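Local coordinates for putative uncharacterized protein (Toxoplasma gondii, PDB 4FBD) that is of unknown function but belongs to the DUF3228 family and is found with a second copy of itself in the crystal assembly, at residues A[200-205]-A[215-220]; A[104-109]-A[141-146]. All coordinates share one frame; numbering follows the deposited sequence.

Contact 1 (A[200-205]-A[215-220])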
ATOM      1  N   ILE A 200       3.807  -1.482  -2.651  1.00 39.79           N
ATOM      2  CA  ILE A 200       3.062  -2.701  -2.410  1.00 42.82           C
ATOM      3  C   ILE A 200       3.692  -3.859  -3.164  1.00 44.88           C
ATOM      4  O   ILE A 200       3.743  -4.974  -2.661  1.00 48.43           O
ATOM      5  CB  ILE A 200       1.558  -2.535  -2.765  1.00 42.91           C
ATOM      6  CG1 ILE A 200       0.757  -3.762  -2.330  1.00 49.21           C
ATOM      7  CG2 ILE A 200       1.353  -2.284  -4.262  1.00 44.38           C
ATOM      8  CD1 ILE A 200       0.685  -3.958  -0.827  1.00 50.75           C
ATOM      9  N   THR A 201       4.210  -3.595  -4.349  1.00 45.45           N
ATOM     10  CA  THR A 201       4.816  -4.658  -5.138  1.00 47.57           C
ATOM     11  C   THR A 201       5.985  -5.190  -4.343  1.00 50.10           C
ATOM     12  O   THR A 201       6.190  -6.391  -4.287  1.00 51.49           O
ATOM     13  CB  THR A 201       5.279  -4.159  -6.531  1.00 47.63           C
ATOM     14  OG1 THR A 201       4.192  -3.503  -7.200  1.00 47.48           O
ATOM     15  CG2 THR A 201       5.778  -5.307  -7.411  1.00 45.91           C
ATOM     16  N   MET A 202       6.735  -4.298  -3.692  1.00 50.44           N
ATOM     17  CA  MET A 202       7.889  -4.729  -2.885  1.00 53.35           C
ATOM     18  C   MET A 202       7.460  -5.612  -1.717  1.00 54.99           C
ATOM     19  O   MET A 202       8.120  -6.613  -1.418  1.00 56.80           O
ATOM     20  CB  MET A 202       8.684  -3.543  -2.353  1.00 53.39           C
ATOM     21  CG  MET A 202       9.350  -2.694  -3.443  1.00 57.55           C
ATOM     22  SD  MET A 202      10.434  -1.420  -2.745  1.00 63.01           S
ATOM     23  CE  MET A 202      11.396  -2.458  -1.631  1.00 57.55           C
ATOM     24  N   LEU A 203       6.353  -5.242  -1.068  1.00 54.99           N
ATOM     25  CA  LEU A 203       5.811  -6.034   0.045  1.00 58.18           C
ATOM     26  C   LEU A 203       5.333  -7.409  -0.434  1.00 61.40           C
ATOM     27  O   LEU A 203       5.702  -8.419   0.153  1.00 64.04           O
ATOM     28  CB  LEU A 203       4.660  -5.310   0.738  1.00 57.04           C
ATOM     29  CG  LEU A 203       5.021  -3.942   1.327  1.00 55.89           C
ATOM     30  CD1 LEU A 203       3.787  -3.302   1.926  1.00 54.89           C
ATOM     31  CD2 LEU A 203       6.134  -4.054   2.370  1.00 55.87           C
ATOM     32  N   ARG A 204       4.527  -7.441  -1.499  1.00 60.99           N
ATOM     33  CA  ARG A 204       4.024  -8.715  -2.033  1.00 65.03           C
ATOM     34  C   ARG A 204       5.183  -9.660  -2.446  1.00 67.55           C
ATOM     35  O   ARG A 204       5.038 -10.882  -2.384  1.00 70.02           O
ATOM     36  CB  ARG A 204       3.045  -8.475  -3.204  1.00 65.03           C
ATOM     37  CG  ARG A 204       2.400  -9.743  -3.786  1.00 70.42           C
ATOM     38  CD  ARG A 204       1.362  -9.465  -4.894  1.00 73.56           C
ATOM     39  NE  ARG A 204       1.870  -8.504  -5.871  1.00 74.89           N
ATOM     40  CZ  ARG A 204       1.403  -7.271  -6.057  1.00 74.34           C
ATOM     41  NH1 ARG A 204       0.335  -6.827  -5.405  1.00 77.06           N
ATOM     42  NH2 ARG A 204       1.979  -6.487  -6.953  1.00 76.05           N
ATOM     43  N   ASN A 205       6.320  -9.095  -2.857  1.00 66.26           N
ATOM     44  CA  ASN A 205       7.487  -9.893  -3.242  1.00 69.85           C
ATOM     45  C   ASN A 205       8.193 -10.570  -2.057  1.00 71.61           C
ATOM     46  O   ASN A 205       9.047 -11.430  -2.269  1.00 74.21           O
ATOM     47  CB  ASN A 205       8.503  -9.059  -4.040  1.00 68.91           C
ATOM     48  CG  ASN A 205       8.024  -8.734  -5.454  1.00 73.01           C
ATOM     49  OD1 ASN A 205       6.987  -9.228  -5.917  1.00 81.01           O
ATOM     50  ND2 ASN A 205       8.790  -7.899  -6.153  1.00 76.58           N
ATOM     51  N   VAL A 215      12.583 -12.846  -0.153  1.00 95.75           N
ATOM     52  CA  VAL A 215      13.722 -12.150   0.456  1.00 94.82           C
ATOM     53  C   VAL A 215      13.282 -11.021   1.399  1.00 89.73           C
ATOM     54  O   VAL A 215      12.296 -10.312   1.123  1.00 86.46           O
ATOM     55  CB  VAL A 215      14.646 -11.534  -0.641  1.00 94.18           C
ATOM     56  CG1 VAL A 215      13.874 -10.503  -1.503  1.00 91.30           C
ATOM     57  CG2 VAL A 215      15.879 -10.886  -0.015  1.00 94.33           C
ATOM     58  N   ALA A 216      14.018 -10.846   2.500  1.00 89.36           N
ATOM     59  CA  ALA A 216      13.717  -9.785   3.464  1.00 85.55           C
ATOM     60  C   ALA A 216      13.713  -8.418   2.762  1.00 79.82           C
ATOM     61  O   ALA A 216      14.634  -8.076   2.015  1.00 80.90           O
ATOM     62  CB  ALA A 216      14.710  -9.791   4.622  1.00 87.48           C
ATOM     63  N   LEU A 217      12.658  -7.655   2.996  1.00 73.71           N
ATOM     64  CA  LEU A 217      12.517  -6.344   2.411  1.00 68.12           C
ATOM     65  C   LEU A 217      13.768  -5.459   2.581  1.00 67.24           C
ATOM     66  O   LEU A 217      14.348  -5.388   3.664  1.00 68.39           O
ATOM     67  CB  LEU A 217      11.345  -5.633   3.088  1.00 64.80           C
ATOM     68  CG  LEU A 217      10.997  -4.231   2.592  1.00 61.39           C
ATOM     69  CD1 LEU A 217      10.463  -4.276   1.138  1.00 54.67           C
ATOM     70  CD2 LEU A 217       9.979  -3.593   3.539  1.00 54.45           C
ATOM     71  N   ASP A 218      14.168  -4.793   1.499  1.00 64.07           N
ATOM     72  CA  ASP A 218      15.260  -3.826   1.540  1.00 62.34           C
ATOM     73  C   ASP A 218      14.560  -2.530   1.954  1.00 57.15           C
ATOM     74  O   ASP A 218      14.037  -1.809   1.121  1.00 55.13           O
ATOM     75  CB  ASP A 218      15.919  -3.702   0.169  1.00 62.06           C
ATOM     76  CG  ASP A 218      16.905  -2.549   0.087  1.00 64.42           C
ATOM     77  OD1 ASP A 218      16.888  -1.664   0.978  1.00 64.37           O
ATOM     78  OD2 ASP A 218      17.687  -2.513  -0.892  1.00 68.84           O
ATOM     79  N   ARG A 219      14.543  -2.255   3.246  0.50 57.49           N
ATOM     80  CA  ARG A 219      13.839  -1.092   3.766  0.50 54.92           C
ATOM     81  C   ARG A 219      14.243   0.241   3.140  0.50 52.93           C
ATOM     82  O   ARG A 219      13.392   1.101   2.950  0.50 49.58           O
ATOM     83  CB  ARG A 219      13.910  -1.100   5.293  0.50 56.99           C
ATOM     84  CG  ARG A 219      13.161  -2.328   5.835  0.50 59.22           C
ATOM     85  CD  ARG A 219      13.298  -2.583   7.334  0.50 61.49           C
ATOM     86  NE  ARG A 219      12.529  -3.773   7.689  0.50 62.08           N
ATOM     87  CZ  ARG A 219      11.301  -3.747   8.192  0.50 63.51           C
ATOM     88  NH1 ARG A 219      10.705  -2.594   8.451  0.50 61.62           N
ATOM     89  NH2 ARG A 219      10.676  -4.879   8.463  0.50 67.37           N
ATOM     90  N   GLU A 220      15.518   0.421   2.808  1.00 54.52           N
ATOM     91  CA  GLU A 220      15.938   1.662   2.153  1.00 53.57           C
ATOM     92  C   GLU A 220      15.374   1.821   0.745  1.00 50.19           C
ATOM     93  O   GLU A 220      15.038   2.922   0.350  1.00 48.24           O
ATOM     94  CB  GLU A 220      17.451   1.827   2.203  1.00 57.46           C
ATOM     95  CG  GLU A 220      17.932   2.183   3.606  1.00 61.09           C
ATOM     96  CD  GLU A 220      19.443   2.340   3.708  1.00 72.60           C
ATOM     97  OE1 GLU A 220      20.180   1.879   2.799  1.00 74.80           O
ATOM     98  OE2 GLU A 220      19.901   2.921   4.722  1.00 81.11           O
TER
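Leu217 puts its two methyl groups to separate uses: CD1 meets Met202 and CD2 meets Leu203, two successive residues of helix 199-204. The Met202 chain lies nearly perpendicular to Leu217. The thioether chain runs extended as far as SD and then bends at chi3 (50°), which brings Met202 CE against Leu217 CD1 at 3.4 Å, a tight approach for two carbons; the same CD1 lies 4.0 Å from Met202 CB, so it sits in the crook of the bent chain. Met202 CE reaches on to the backbone, 3.9 Å from Asp218 O. Leu203 slants across Leu217, and their CD2 atoms stand 4.0 Å apart. A chi1 of -179° carries Leu217 CG away from its backbone N, and chi2 (67°) then sets CD1 by Met202 and CD2 by Leu203. Asp218 follows at the N-cap of helix 219-229, where its OD1 accepts a hydrogen bond from Ala221 N. This is a surface contact between a helix and the loop returning along it to helix 219-229. Tyr222 of helix 219-229 touches both Met202 and Leu203, while Leu128 of the second subunit packs on Leu217, and Ile200 rests on Val130 of strand 130-135.

Contact 2 (A[104-109]-A[141-146])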
ATOM      1  N   GLY A 104       3.469   6.428 -17.984  1.00 34.41           N
ATOM      2  CA  GLY A 104       2.478   5.566 -17.320  1.00 34.22           C
ATOM      3  C   GLY A 104       1.938   6.195 -16.070  1.00 35.04           C
ATOM      4  O   GLY A 104       1.095   5.618 -15.408  1.00 36.69           O
ATOM      5  N   SER A 105       2.403   7.398 -15.748  1.00 35.56           N
ATOM      6  CA  SER A 105       1.953   8.073 -14.547  1.00 33.18           C
ATOM      7  C   SER A 105       2.075   9.601 -14.626  1.00 32.17           C
ATOM      8  O   SER A 105       2.693  10.139 -15.532  1.00 30.37           O
ATOM      9  CB  SER A 105       2.763   7.548 -13.387  1.00 33.90           C
ATOM     10  OG  SER A 105       4.114   7.769 -13.639  1.00 38.73           O
ATOM     11  N   LEU A 106       1.452  10.282 -13.662  1.00 31.02           N
ATOM     12  CA  LEU A 106       1.442  11.737 -13.580  1.00 30.37           C
ATOM     13  C   LEU A 106       1.804  12.204 -12.174  1.00 30.34           C
ATOM     14  O   LEU A 106       1.624  11.462 -11.206  1.00 28.82           O
ATOM     15  CB  LEU A 106       0.050  12.299 -13.917  1.00 27.42           C
ATOM     16  CG  LEU A 106      -0.433  12.186 -15.363  1.00 31.43           C
ATOM     17  CD1 LEU A 106      -1.937  12.264 -15.430  1.00 26.61           C
ATOM     18  CD2 LEU A 106       0.216  13.248 -16.249  1.00 32.54           C
ATOM     19  N   PRO A 107       2.303  13.436 -12.068  1.00 30.91           N
ATOM     20  CA  PRO A 107       2.629  14.012 -10.783  1.00 33.15           C
ATOM     21  C   PRO A 107       1.361  14.392 -10.036  1.00 33.39           C
ATOM     22  O   PRO A 107       0.356  14.770 -10.653  1.00 33.34           O
ATOM     23  CB  PRO A 107       3.443  15.277 -11.113  1.00 32.80           C
ATOM     24  CG  PRO A 107       3.338  15.493 -12.593  1.00 36.25           C
ATOM     25  CD  PRO A 107       2.819  14.226 -13.215  1.00 35.98           C
ATOM     26  N   ILE A 108       1.400  14.262  -8.725  1.00 31.86           N
ATOM     27  CA  ILE A 108       0.259  14.638  -7.914  1.00 33.97           C
ATOM     28  C   ILE A 108       0.534  16.048  -7.468  1.00 34.18           C
ATOM     29  O   ILE A 108       1.563  16.280  -6.865  1.00 37.73           O
ATOM     30  CB  ILE A 108       0.131  13.717  -6.697  1.00 32.53           C
ATOM     31  CG1 ILE A 108      -0.095  12.276  -7.162  1.00 33.10           C
ATOM     32  CG2 ILE A 108      -1.045  14.134  -5.853  1.00 36.08           C
ATOM     33  CD1 ILE A 108       0.256  11.245  -6.112  1.00 27.66           C
ATOM     34  N   THR A 109      -0.345  16.988  -7.798  1.00 34.15           N
ATOM     35  CA  THR A 109      -0.177  18.385  -7.380  1.00 35.48           C
ATOM     36  C   THR A 109      -1.337  18.806  -6.484  1.00 36.49           C
ATOM     37  O   THR A 109      -2.295  18.062  -6.313  1.00 33.83           O
ATOM     38  CB  THR A 109      -0.201  19.311  -8.557  1.00 35.84           C
ATOM     39  OG1 THR A 109      -1.500  19.255  -9.147  1.00 35.86           O
ATOM     40  CG2 THR A 109       0.863  18.913  -9.610  1.00 36.85           C
ATOM     41  N   LYS A 141      -6.391  12.112 -19.886  1.00 33.40           N
ATOM     42  CA  LYS A 141      -6.410  12.390 -21.324  1.00 34.28           C
ATOM     43  C   LYS A 141      -6.050  13.842 -21.575  1.00 32.93           C
ATOM     44  O   LYS A 141      -5.543  14.137 -22.613  1.00 31.79           O
ATOM     45  CB  LYS A 141      -7.761  12.056 -21.978  1.00 36.73           C
ATOM     46  CG  LYS A 141      -8.932  12.980 -21.561  1.00 41.65           C
ATOM     47  CD  LYS A 141     -10.311  12.458 -22.056  1.00 44.92           C
ATOM     48  CE  LYS A 141     -11.459  13.334 -21.505  1.00 51.47           C
ATOM     49  NZ  LYS A 141     -11.414  14.756 -22.039  1.00 54.01           N
ATOM     50  N   ASP A 142      -6.293  14.737 -20.612  1.00 32.21           N
ATOM     51  CA  ASP A 142      -5.991  16.168 -20.794  1.00 32.24           C
ATOM     52  C   ASP A 142      -4.756  16.622 -20.011  1.00 31.52           C
ATOM     53  O   ASP A 142      -4.542  17.826 -19.813  1.00 33.03           O
ATOM     54  CB  ASP A 142      -7.210  17.007 -20.368  1.00 33.09           C
ATOM     55  CG  ASP A 142      -8.433  16.819 -21.294  1.00 35.60           C
ATOM     56  OD1 ASP A 142      -8.277  16.773 -22.521  1.00 36.72           O
ATOM     57  OD2 ASP A 142      -9.561  16.777 -20.780  1.00 36.27           O
ATOM     58  N   ALA A 143      -3.944  15.673 -19.560  1.00 32.15           N
ATOM     59  CA  ALA A 143      -2.732  15.976 -18.769  1.00 31.20           C
ATOM     60  C   ALA A 143      -1.480  15.330 -19.310  1.00 31.53           C
ATOM     61  O   ALA A 143      -0.404  15.916 -19.260  1.00 34.44           O
ATOM     62  CB  ALA A 143      -2.937  15.526 -17.311  1.00 32.09           C
ATOM     63  N   LEU A 144      -1.596  14.102 -19.785  1.00 31.35           N
ATOM     64  CA  LEU A 144      -0.438  13.375 -20.327  1.00 31.28           C
ATOM     65  C   LEU A 144       0.216  13.991 -21.577  1.00 31.66           C
ATOM     66  O   LEU A 144      -0.441  14.323 -22.541  1.00 32.26           O
ATOM     67  CB  LEU A 144      -0.845  11.971 -20.681  1.00 31.37           C
ATOM     68  CG  LEU A 144      -1.088  11.034 -19.523  1.00 33.39           C
ATOM     69  CD1 LEU A 144      -1.956   9.890 -20.023  1.00 37.56           C
ATOM     70  CD2 LEU A 144       0.240  10.548 -18.969  1.00 35.24           C
ATOM     71  N   MET A 145       1.533  14.054 -21.561  1.00 43.43           N
ATOM     72  CA  MET A 145       2.285  14.586 -22.651  1.00 42.20           C
ATOM     73  C   MET A 145       3.445  13.627 -22.902  1.00 42.68           C
ATOM     74  O   MET A 145       3.732  12.783 -22.047  1.00 41.63           O
ATOM     75  CB  MET A 145       2.816  15.962 -22.256  1.00 40.71           C
ATOM     76  CG  MET A 145       1.780  17.060 -22.308  1.00 44.28           C
ATOM     77  SD  MET A 145       1.272  17.439 -24.000  1.00 47.28           S
ATOM     78  CE  MET A 145       2.781  18.110 -24.659  1.00 45.47           C
ATOM     79  N   PRO A 146       4.091  13.734 -24.078  1.00 42.92           N
ATOM     80  CA  PRO A 146       5.242  12.899 -24.380  1.00 43.53           C
ATOM     81  C   PRO A 146       6.288  13.022 -23.315  1.00 42.04           C
ATOM     82  O   PRO A 146       6.614  14.121 -22.910  1.00 42.17           O
ATOM     83  CB  PRO A 146       5.757  13.485 -25.696  1.00 43.24           C
ATOM     84  CG  PRO A 146       4.525  13.899 -26.383  1.00 44.53           C
ATOM     85  CD  PRO A 146       3.593  14.410 -25.289  1.00 44.56           C
TER
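Leu106 lies on the short edge strand 105-107 of a four-stranded mixed sheet and packs against Ala143 and Leu144, in the loop that leads from helix 137-140 to strand 149-156. What joins the two segments is apolar. Leu106 points at the loop and straddles the Ala143 methyl, its CD1 3.9 Å and its CD2 4.0 Å from Ala143 CB. Leu144 is set roughly square to Leu106 and touches it with one branch: Leu144 CD2 comes 3.8 Å from Leu106 CD2 and also faces Leu106 CG. Leu144 CG stands anti to its carbonyl carbon (chi1 -73°), which helps bring the branch to Leu106; Leu144 CD2 is also 4.2 Å from Ser105 O. Phe135, Val235, Tyr139 and Ala140 also touch Leu106, and Pro103 touches Leu144, so the loop covers one part of a larger apolar cluster.

Backbone hydrogen bonds do a different job, tying Gly104, Leu106 and Ile108 to Val235, Ala233 and Thr231 and so fixing the edge strand to its antiparallel neighbour 232-235. The charged contact stays within the loop, at its exposed start, as a salt bridge between adjacent residues: Lys141 NZ donates to Asp142 OD2 at 3.0 Å, approaching from above the carboxylate, 38° out of its plane.

Along the chain, 104-109 and 141-146 both precede 200-205 and 215-220, with strand 149-156, helix 157-166 and strand 181-189 between contact 2 and contact 1. Their centres are 27 Å apart and their nearest atoms about 13 Å. The four-stranded sheet connects them: strand 105-107 of contact 2 is its edge, and helix 219-229, which starts in contact 1, leads on to strand 232-235, the neighbour of that edge. Strand 130-135 borders both, through Val130 at one site and Phe135 at the other. Both also reach the second subunit, consistent with this part of the DUF3228 chain contributing to the dimer interface.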